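Local coordinates for protein diaminopimelate decarboxylase (Methanocaldococcus jannaschii, PDB 1TWI) that catalyses the pyridoxal phosphate-dependent decarboxylation of meso-diaminopimelate to L-lysine, the last step of lysine biosynthesis, and works as a homodimer, at residues Ala322-Met327 against Glu359-Phe364; Ala335-Ile340 against Leu379-Val384. One frame throughout, in Å; residues are numbered along the deposited sequence.

Interaction 1 of 2, residues Ala322-Met327 against Glu359-Phe364; sequences AGMNDM and ESSDVF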
ATOM      1  N   ALA A 322      -9.115 -10.892   7.161  1.00 13.50           N
ATOM      2  CA  ALA A 322      -8.710  -9.509   6.923  1.00 14.54           C
ATOM      3  C   ALA A 322      -7.213  -9.629   6.643  1.00 14.35           C
ATOM      4  O   ALA A 322      -6.530 -10.517   7.184  1.00 15.76           O
ATOM      5  CB  ALA A 322      -8.919  -8.637   8.156  1.00 11.89           C
ATOM      6  N   GLY A 323      -6.669  -8.712   5.858  1.00 15.18           N
ATOM      7  CA  GLY A 323      -5.255  -8.810   5.531  1.00 13.62           C
ATOM      8  C   GLY A 323      -4.681  -7.435   5.251  1.00 14.75           C
ATOM      9  O   GLY A 323      -5.414  -6.449   5.170  1.00 13.13           O
ATOM     10  N   MET A 324      -3.369  -7.359   5.077  1.00 14.38           N
ATOM     11  CA  MET A 324      -2.733  -6.073   4.838  1.00 15.51           C
ATOM     12  C   MET A 324      -3.332  -5.284   3.641  1.00 14.97           C
ATOM     13  O   MET A 324      -3.285  -4.050   3.647  1.00 16.10           O
ATOM     14  CB  MET A 324      -1.220  -6.260   4.640  1.00 14.36           C
ATOM     15  CG  MET A 324      -0.844  -7.059   3.381  1.00 15.11           C
ATOM     16  SD  MET A 324       0.950  -7.243   3.232  1.00 18.53           S
ATOM     17  CE  MET A 324       1.424  -5.656   2.427  1.00 17.55           C
ATOM     18  N   ASN A 325      -3.853  -5.964   2.620  1.00 14.95           N
ATOM     19  CA  ASN A 325      -4.444  -5.221   1.487  1.00 16.21           C
ATOM     20  C   ASN A 325      -5.735  -4.439   1.972  1.00 16.06           C
ATOM     21  O   ASN A 325      -6.146  -3.408   1.391  1.00 14.72           O
ATOM     22  CB  ASN A 325      -4.814  -6.206   0.356  1.00 17.69           C
ATOM     23  CG  ASN A 325      -5.974  -7.113   0.749  1.00 19.17           C
ATOM     24  OD1 ASN A 325      -5.842  -8.001   1.628  1.00 18.01           O
ATOM     25  ND2 ASN A 325      -7.133  -6.877   0.127  1.00 18.20           N
ATOM     26  N   ASP A 326      -6.382  -4.958   3.016  1.00 14.82           N
ATOM     27  CA  ASP A 326      -7.584  -4.295   3.594  1.00 14.34           C
ATOM     28  C   ASP A 326      -7.203  -3.123   4.536  1.00 12.84           C
ATOM     29  O   ASP A 326      -7.966  -2.147   4.682  1.00 12.47           O
ATOM     30  CB  ASP A 326      -8.414  -5.295   4.444  1.00 15.59           C
ATOM     31  CG  ASP A 326      -8.816  -6.548   3.661  1.00 18.02           C
ATOM     32  OD1 ASP A 326      -9.451  -6.396   2.596  1.00 17.30           O
ATOM     33  OD2 ASP A 326      -8.500  -7.669   4.112  1.00 16.56           O
ATOM     34  N   MET A 327      -6.055  -3.245   5.194  1.00 12.05           N
ATOM     35  CA  MET A 327      -5.634  -2.272   6.198  1.00 13.52           C
ATOM     36  C   MET A 327      -4.124  -2.445   6.310  1.00 13.98           C
ATOM     37  O   MET A 327      -3.632  -3.402   6.914  1.00 14.42           O
ATOM     38  CB  MET A 327      -6.313  -2.600   7.515  1.00 13.37           C
ATOM     39  CG  MET A 327      -6.494  -1.360   8.419  1.00 14.56           C
ATOM     40  SD  MET A 327      -4.995  -0.876   9.330  1.00 16.83           S
ATOM     41  CE  MET A 327      -4.961  -2.192  10.701  1.00 13.97           C
ATOM     42  N   GLU A 359       2.993 -11.993   2.223  1.00 28.95           N
ATOM     43  CA  GLU A 359       3.924 -11.056   2.829  1.00 28.91           C
ATOM     44  C   GLU A 359       4.176 -11.389   4.303  1.00 26.19           C
ATOM     45  O   GLU A 359       3.239 -11.540   5.087  1.00 24.10           O
ATOM     46  CB  GLU A 359       3.322  -9.634   2.690  1.00 30.53           C
ATOM     47  CG  GLU A 359       4.214  -8.517   2.212  1.00 33.79           C
ATOM     48  CD  GLU A 359       5.218  -8.984   1.237  1.00 34.10           C
ATOM     49  OE1 GLU A 359       6.321  -9.303   1.692  1.00 37.77           O
ATOM     50  OE2 GLU A 359       4.920  -9.066   0.031  1.00 35.38           O
ATOM     51  N   SER A 360       5.454 -11.494   4.666  1.00 24.98           N
ATOM     52  CA  SER A 360       5.813 -11.827   6.016  1.00 25.45           C
ATOM     53  C   SER A 360       5.304 -10.780   6.975  1.00 24.89           C
ATOM     54  O   SER A 360       4.928 -11.085   8.106  1.00 27.40           O
ATOM     55  CB  SER A 360       7.322 -11.948   6.151  1.00 27.80           C
ATOM     56  OG  SER A 360       7.569 -13.018   7.029  1.00 33.13           O
ATOM     57  N   SER A 361       5.239  -9.550   6.490  1.00 23.12           N
ATOM     58  CA  SER A 361       4.780  -8.429   7.262  1.00 23.22           C
ATOM     59  C   SER A 361       3.245  -8.364   7.370  1.00 21.65           C
ATOM     60  O   SER A 361       2.759  -7.435   7.996  1.00 19.83           O
ATOM     61  CB  SER A 361       5.243  -7.166   6.597  1.00 24.50           C
ATOM     62  OG  SER A 361       4.615  -7.107   5.316  1.00 31.27           O
ATOM     63  N   ASP A 362       2.508  -9.284   6.712  1.00 18.29           N
ATOM     64  CA  ASP A 362       1.044  -9.286   6.816  1.00 16.36           C
ATOM     65  C   ASP A 362       0.647  -9.971   8.157  1.00 16.28           C
ATOM     66  O   ASP A 362       0.140 -11.097   8.202  1.00 17.48           O
ATOM     67  CB  ASP A 362       0.386 -10.002   5.598  1.00 15.37           C
ATOM     68  CG  ASP A 362      -1.125 -10.216   5.798  1.00 13.78           C
ATOM     69  OD1 ASP A 362      -1.819  -9.276   6.252  1.00 15.81           O
ATOM     70  OD2 ASP A 362      -1.619 -11.315   5.522  1.00 13.68           O
ATOM     71  N   VAL A 363       0.868  -9.236   9.235  1.00 14.80           N
ATOM     72  CA  VAL A 363       0.602  -9.672  10.594  1.00 14.90           C
ATOM     73  C   VAL A 363      -0.026  -8.442  11.273  1.00 15.21           C
ATOM     74  O   VAL A 363       0.553  -7.337  11.239  1.00 16.99           O
ATOM     75  CB  VAL A 363       1.955 -10.034  11.296  1.00 14.79           C
ATOM     76  CG1 VAL A 363       1.750 -10.254  12.809  1.00 15.84           C
ATOM     77  CG2 VAL A 363       2.561 -11.307  10.641  1.00 15.03           C
ATOM     78  N   PHE A 364      -1.186  -8.609  11.880  1.00 13.05           N
ATOM     79  CA  PHE A 364      -1.837  -7.470  12.543  1.00 15.10           C
ATOM     80  C   PHE A 364      -1.349  -7.229  13.982  1.00 15.83           C
ATOM     81  O   PHE A 364      -1.475  -6.127  14.498  1.00 17.33           O
ATOM     82  CB  PHE A 364      -3.366  -7.682  12.573  1.00 12.47           C
ATOM     83  CG  PHE A 364      -4.014  -7.545  11.216  1.00 17.64           C
ATOM     84  CD1 PHE A 364      -4.181  -6.281  10.633  1.00 16.49           C
ATOM     85  CD2 PHE A 364      -4.406  -8.678  10.501  1.00 17.28           C
ATOM     86  CE1 PHE A 364      -4.741  -6.158   9.331  1.00 19.98           C
ATOM     87  CE2 PHE A 364      -4.957  -8.571   9.216  1.00 18.20           C
ATOM     88  CZ  PHE A 364      -5.122  -7.308   8.630  1.00 18.48           C
TER

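Interaction 2 of 2, residues Ala335-Ile340 against Leu379-Val384; sequences AYHHII and LAIFDV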
ATOM      1  N   ALA A 335       2.860  -0.653  12.960  1.00 22.00           N
ATOM      2  CA  ALA A 335       2.050   0.117  13.877  1.00 21.19           C
ATOM      3  C   ALA A 335       1.105  -0.723  14.753  1.00 18.91           C
ATOM      4  O   ALA A 335       0.496  -1.736  14.301  1.00 18.66           O
ATOM      5  CB  ALA A 335       1.264   1.154  13.069  1.00 20.38           C
ATOM      6  N   TYR A 336       0.961  -0.275  15.998  1.00 16.36           N
ATOM      7  CA  TYR A 336       0.089  -0.943  16.943  1.00 15.89           C
ATOM      8  C   TYR A 336      -1.416  -0.570  16.869  1.00 14.19           C
ATOM      9  O   TYR A 336      -1.786   0.616  16.882  1.00 12.63           O
ATOM     10  CB  TYR A 336       0.601  -0.681  18.393  1.00 17.26           C
ATOM     11  CG  TYR A 336      -0.158  -1.459  19.457  1.00 20.34           C
ATOM     12  CD1 TYR A 336      -1.380  -1.001  19.962  1.00 22.05           C
ATOM     13  CD2 TYR A 336       0.325  -2.694  19.918  1.00 22.34           C
ATOM     14  CE1 TYR A 336      -2.117  -1.785  20.908  1.00 24.27           C
ATOM     15  CE2 TYR A 336      -0.382  -3.461  20.839  1.00 24.31           C
ATOM     16  CZ  TYR A 336      -1.597  -3.008  21.326  1.00 25.67           C
ATOM     17  OH  TYR A 336      -2.289  -3.806  22.224  1.00 30.40           O
ATOM     18  N   HIS A 337      -2.269  -1.606  16.795  1.00 13.47           N
ATOM     19  CA  HIS A 337      -3.719  -1.459  16.877  1.00 13.27           C
ATOM     20  C   HIS A 337      -4.189  -2.472  17.934  1.00 13.95           C
ATOM     21  O   HIS A 337      -3.688  -3.568  17.974  1.00 13.41           O
ATOM     22  CB  HIS A 337      -4.464  -1.791  15.578  1.00 13.88           C
ATOM     23  CG  HIS A 337      -4.230  -0.796  14.483  1.00 13.84           C
ATOM     24  ND1 HIS A 337      -5.159   0.165  14.128  1.00 13.67           N
ATOM     25  CD2 HIS A 337      -3.159  -0.611  13.675  1.00 12.89           C
ATOM     26  CE1 HIS A 337      -4.664   0.899  13.142  1.00 14.32           C
ATOM     27  NE2 HIS A 337      -3.450   0.450  12.852  1.00 15.60           N
ATOM     28  N   HIS A 338      -5.110  -2.063  18.794  1.00 12.45           N
ATOM     29  CA  HIS A 338      -5.704  -2.928  19.812  1.00 13.28           C
ATOM     30  C   HIS A 338      -6.601  -3.966  19.066  1.00 13.58           C
ATOM     31  O   HIS A 338      -7.275  -3.645  18.103  1.00 13.65           O
ATOM     32  CB  HIS A 338      -6.557  -2.060  20.738  1.00 15.61           C
ATOM     33  CG  HIS A 338      -7.091  -2.808  21.906  1.00 18.59           C
ATOM     34  ND1 HIS A 338      -8.429  -2.780  22.263  1.00 21.20           N
ATOM     35  CD2 HIS A 338      -6.480  -3.641  22.785  1.00 19.04           C
ATOM     36  CE1 HIS A 338      -8.618  -3.559  23.320  1.00 16.41           C
ATOM     37  NE2 HIS A 338      -7.453  -4.099  23.650  1.00 20.41           N
ATOM     38  N   ILE A 339      -6.580  -5.207  19.511  1.00 14.27           N
ATOM     39  CA  ILE A 339      -7.338  -6.264  18.866  1.00 13.23           C
ATOM     40  C   ILE A 339      -8.019  -7.103  19.948  1.00 13.30           C
ATOM     41  O   ILE A 339      -7.389  -7.411  20.951  1.00 13.26           O
ATOM     42  CB  ILE A 339      -6.381  -7.198  18.055  1.00 12.88           C
ATOM     43  CG1 ILE A 339      -5.710  -6.395  16.919  1.00 13.34           C
ATOM     44  CG2 ILE A 339      -7.141  -8.424  17.444  1.00 13.56           C
ATOM     45  CD1 ILE A 339      -4.508  -7.129  16.271  1.00 14.17           C
ATOM     46  N   ILE A 340      -9.285  -7.477  19.740  1.00 13.10           N
ATOM     47  CA  ILE A 340     -10.014  -8.329  20.681  1.00 13.07           C
ATOM     48  C   ILE A 340     -10.834  -9.397  19.937  1.00 13.90           C
ATOM     49  O   ILE A 340     -11.066  -9.334  18.715  1.00 14.17           O
ATOM     50  CB  ILE A 340     -11.076  -7.546  21.501  1.00 12.52           C
ATOM     51  CG1 ILE A 340     -12.179  -7.054  20.544  1.00 12.93           C
ATOM     52  CG2 ILE A 340     -10.428  -6.313  22.265  1.00 12.73           C
ATOM     53  CD1 ILE A 340     -13.287  -6.253  21.282  1.00 13.77           C
ATOM     54  N   LEU A 379     -12.650 -11.380  15.030  1.00 12.11           N
ATOM     55  CA  LEU A 379     -11.798 -10.508  15.801  1.00 12.44           C
ATOM     56  C   LEU A 379     -12.074  -9.073  15.321  1.00 14.00           C
ATOM     57  O   LEU A 379     -12.409  -8.876  14.142  1.00 14.16           O
ATOM     58  CB  LEU A 379     -10.307 -10.802  15.565  1.00 12.84           C
ATOM     59  CG  LEU A 379      -9.803 -12.230  15.766  1.00 13.20           C
ATOM     60  CD1 LEU A 379      -8.279 -12.200  15.676  1.00 13.32           C
ATOM     61  CD2 LEU A 379     -10.221 -12.742  17.186  1.00 13.40           C
ATOM     62  N   ALA A 380     -11.958  -8.086  16.220  1.00 12.78           N
ATOM     63  CA  ALA A 380     -12.114  -6.690  15.845  1.00 12.11           C
ATOM     64  C   ALA A 380     -10.751  -5.981  16.030  1.00 12.95           C
ATOM     65  O   ALA A 380     -10.102  -6.051  17.125  1.00 11.91           O
ATOM     66  CB  ALA A 380     -13.180  -6.013  16.729  1.00 12.79           C
ATOM     67  N   ILE A 381     -10.320  -5.284  14.986  1.00 12.87           N
ATOM     68  CA  ILE A 381      -9.066  -4.539  15.047  1.00 10.99           C
ATOM     69  C   ILE A 381      -9.537  -3.110  15.176  1.00 11.70           C
ATOM     70  O   ILE A 381     -10.230  -2.560  14.293  1.00 10.09           O
ATOM     71  CB  ILE A 381      -8.265  -4.740  13.730  1.00 13.64           C
ATOM     72  CG1 ILE A 381      -7.920  -6.240  13.572  1.00 13.72           C
ATOM     73  CG2 ILE A 381      -6.934  -3.897  13.764  1.00 12.32           C
ATOM     74  CD1 ILE A 381      -7.607  -6.628  12.016  1.00 15.06           C
ATOM     75  N   PHE A 382      -9.148  -2.481  16.279  1.00 10.96           N
ATOM     76  CA  PHE A 382      -9.565  -1.109  16.568  1.00 10.64           C
ATOM     77  C   PHE A 382      -8.845   0.011  15.838  1.00 10.30           C
ATOM     78  O   PHE A 382      -7.714  -0.134  15.416  1.00 11.64           O
ATOM     79  CB  PHE A 382      -9.352  -0.778  18.051  1.00 11.04           C
ATOM     80  CG  PHE A 382     -10.410  -1.337  18.982  1.00 13.84           C
ATOM     81  CD1 PHE A 382     -10.959  -2.610  18.755  1.00 12.62           C
ATOM     82  CD2 PHE A 382     -10.789  -0.626  20.110  1.00 13.05           C
ATOM     83  CE1 PHE A 382     -11.870  -3.159  19.671  1.00 14.13           C
ATOM     84  CE2 PHE A 382     -11.709  -1.156  21.056  1.00 11.62           C
ATOM     85  CZ  PHE A 382     -12.240  -2.424  20.825  1.00 13.71           C
ATOM     86  N   ASP A 383      -9.545   1.138  15.742  1.00 10.31           N
ATOM     87  CA  ASP A 383      -8.968   2.394  15.305  1.00  9.17           C
ATOM     88  C   ASP A 383      -8.422   2.340  13.873  1.00 10.57           C
ATOM     89  O   ASP A 383      -7.289   2.720  13.609  1.00 10.20           O
ATOM     90  CB  ASP A 383      -7.863   2.740  16.313  1.00 10.04           C
ATOM     91  CG  ASP A 383      -8.399   2.853  17.745  1.00 13.38           C
ATOM     92  OD1 ASP A 383      -9.462   3.502  17.916  1.00 12.38           O
ATOM     93  OD2 ASP A 383      -7.791   2.306  18.698  1.00 13.23           O
ATOM     94  N   VAL A 384      -9.253   1.875  12.963  1.00  9.61           N
ATOM     95  CA  VAL A 384      -8.837   1.781  11.571  1.00  8.32           C
ATOM     96  C   VAL A 384      -9.644   2.748  10.700  1.00  9.68           C
ATOM     97  O   VAL A 384      -9.726   2.572   9.469  1.00 10.90           O
ATOM     98  CB  VAL A 384      -9.073   0.373  11.067  1.00  8.72           C
ATOM     99  CG1 VAL A 384      -8.069  -0.630  11.702  1.00  9.41           C
ATOM    100  CG2 VAL A 384     -10.579  -0.049  11.382  1.00  6.85           C
TER
HETATM  101  O   HOH W   1      -5.657   0.691  18.769  1.00 12.93           O

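Interaction 1 of 2, residues Ala322-Met327 against Glu359-Phe364
F364 sets its ring against the loop 322-327. F364 CE2 lies 3.2 Å from A322 O, which sits at the ring edge near its plane. F364 CZ is 3.4 Å from G323 C. Across the ring from CE2, F364 CD1 meets M327 CE at 4.2 Å. P330 of helix 329-333 and I381 of strand 378-382 also touch this ring.

M324 makes the second half of the contact. Its chi1 of 65° places CG between the backbone N and the carbonyl carbon. The side chain then crosses D362 and E359, and M324 SD lies 3.4 Å from E359 CB. The backbone of M324 is held too: M324 N donates to D362 OD1 at 2.7 Å, with an N-H...O angle of 143°. The donor stands above the carboxylate plane. D362 has CG anti to its backbone N (chi1 171°), and its OD2 bonds L357 N and forms a salt bridge with K179 of the second subunit.

One carboxylate thus ties the M324 turn to the dimer partner. E359, which lines the lysine pocket, meets M324 SD with its CB and CG, while its OE2 bonds Y395. The buried D362 carboxylate has M324 N, L357 N and K179 of the second subunit as partners, which would favour its charged form.

Interaction 2 of 2, residues Ala335-Ile340 against Leu379-Val384
H338-I340 and A380-F382 run antiparallel, with I339 and I381 as a non-hydrogen-bonded pair and I340 and A380 as a hydrogen-bonded pair. The I340-A380 pair is joined by bonds in both directions. F382 N donates to H338 O at 2.9 Å, nearly straight at 172°.

F382 meets both H338 and I340. The H338 ring stands edge-on to the F382 face, with the planes at 83° and the centroids 4.9 Å apart. H338 ND1 lies over the centre of the F382 ring, 3.8 Å above its plane. This nitrogen is buried and has no hydrogen-bond partner in the model. I340 comes to the edge of the same ring, I340 CD1 being 3.8 Å from F382 CE1. With chi1 at 66°, I340 CG1 sits between the backbone N and the carbonyl carbon and touches both A380 CB and F382 CE1.

I339 and I381 lie side by side and point the same way, CG1 to CG1 at 4.0 Å.

Just before the strand, H337 binds the other segment by its ring. H337 ND1 donates to F382 O at 2.9 Å, and the oxygen lies in the ring plane. The H337 side chain lies about 3 Å, nearest atoms, from that of R329, which is inferred to bind substrate. A water accepts from H338 N and donates to D383 OD2, which also forms a salt bridge with K257.

Strand 378-382 pairs on its other side with strand 300-311. I339 and I381 both touch F364 of strand 363-371, and L379 and I381 reach strand 316-320. The contact therefore adds the short strand 339-341 to the mixed sheet of the beta domain.

How the interactions relate
The two contacts have centres 12 Å apart, and their segments alternate along the chain: 322-327, 335-340, 359-364, 379-384. Helix 329-333 lies between the first two. Strand 363-371 leads on to strand 378-382, and both belong to the mixed sheet of the beta domain, apart from the barrel-type pyridoxal-binding domain. The contacts also touch. F364 CD1 of interaction 1 packs 3.7 Å from I381 CD1 of interaction 2, and M327 CE lies 3.6 Å from V384 CG1. Interaction 1 lies toward the substrate pocket and the dimer partner. Interaction 2 is sheet pairing. M327 and F364 join the loop region that holds E359 to the sheet.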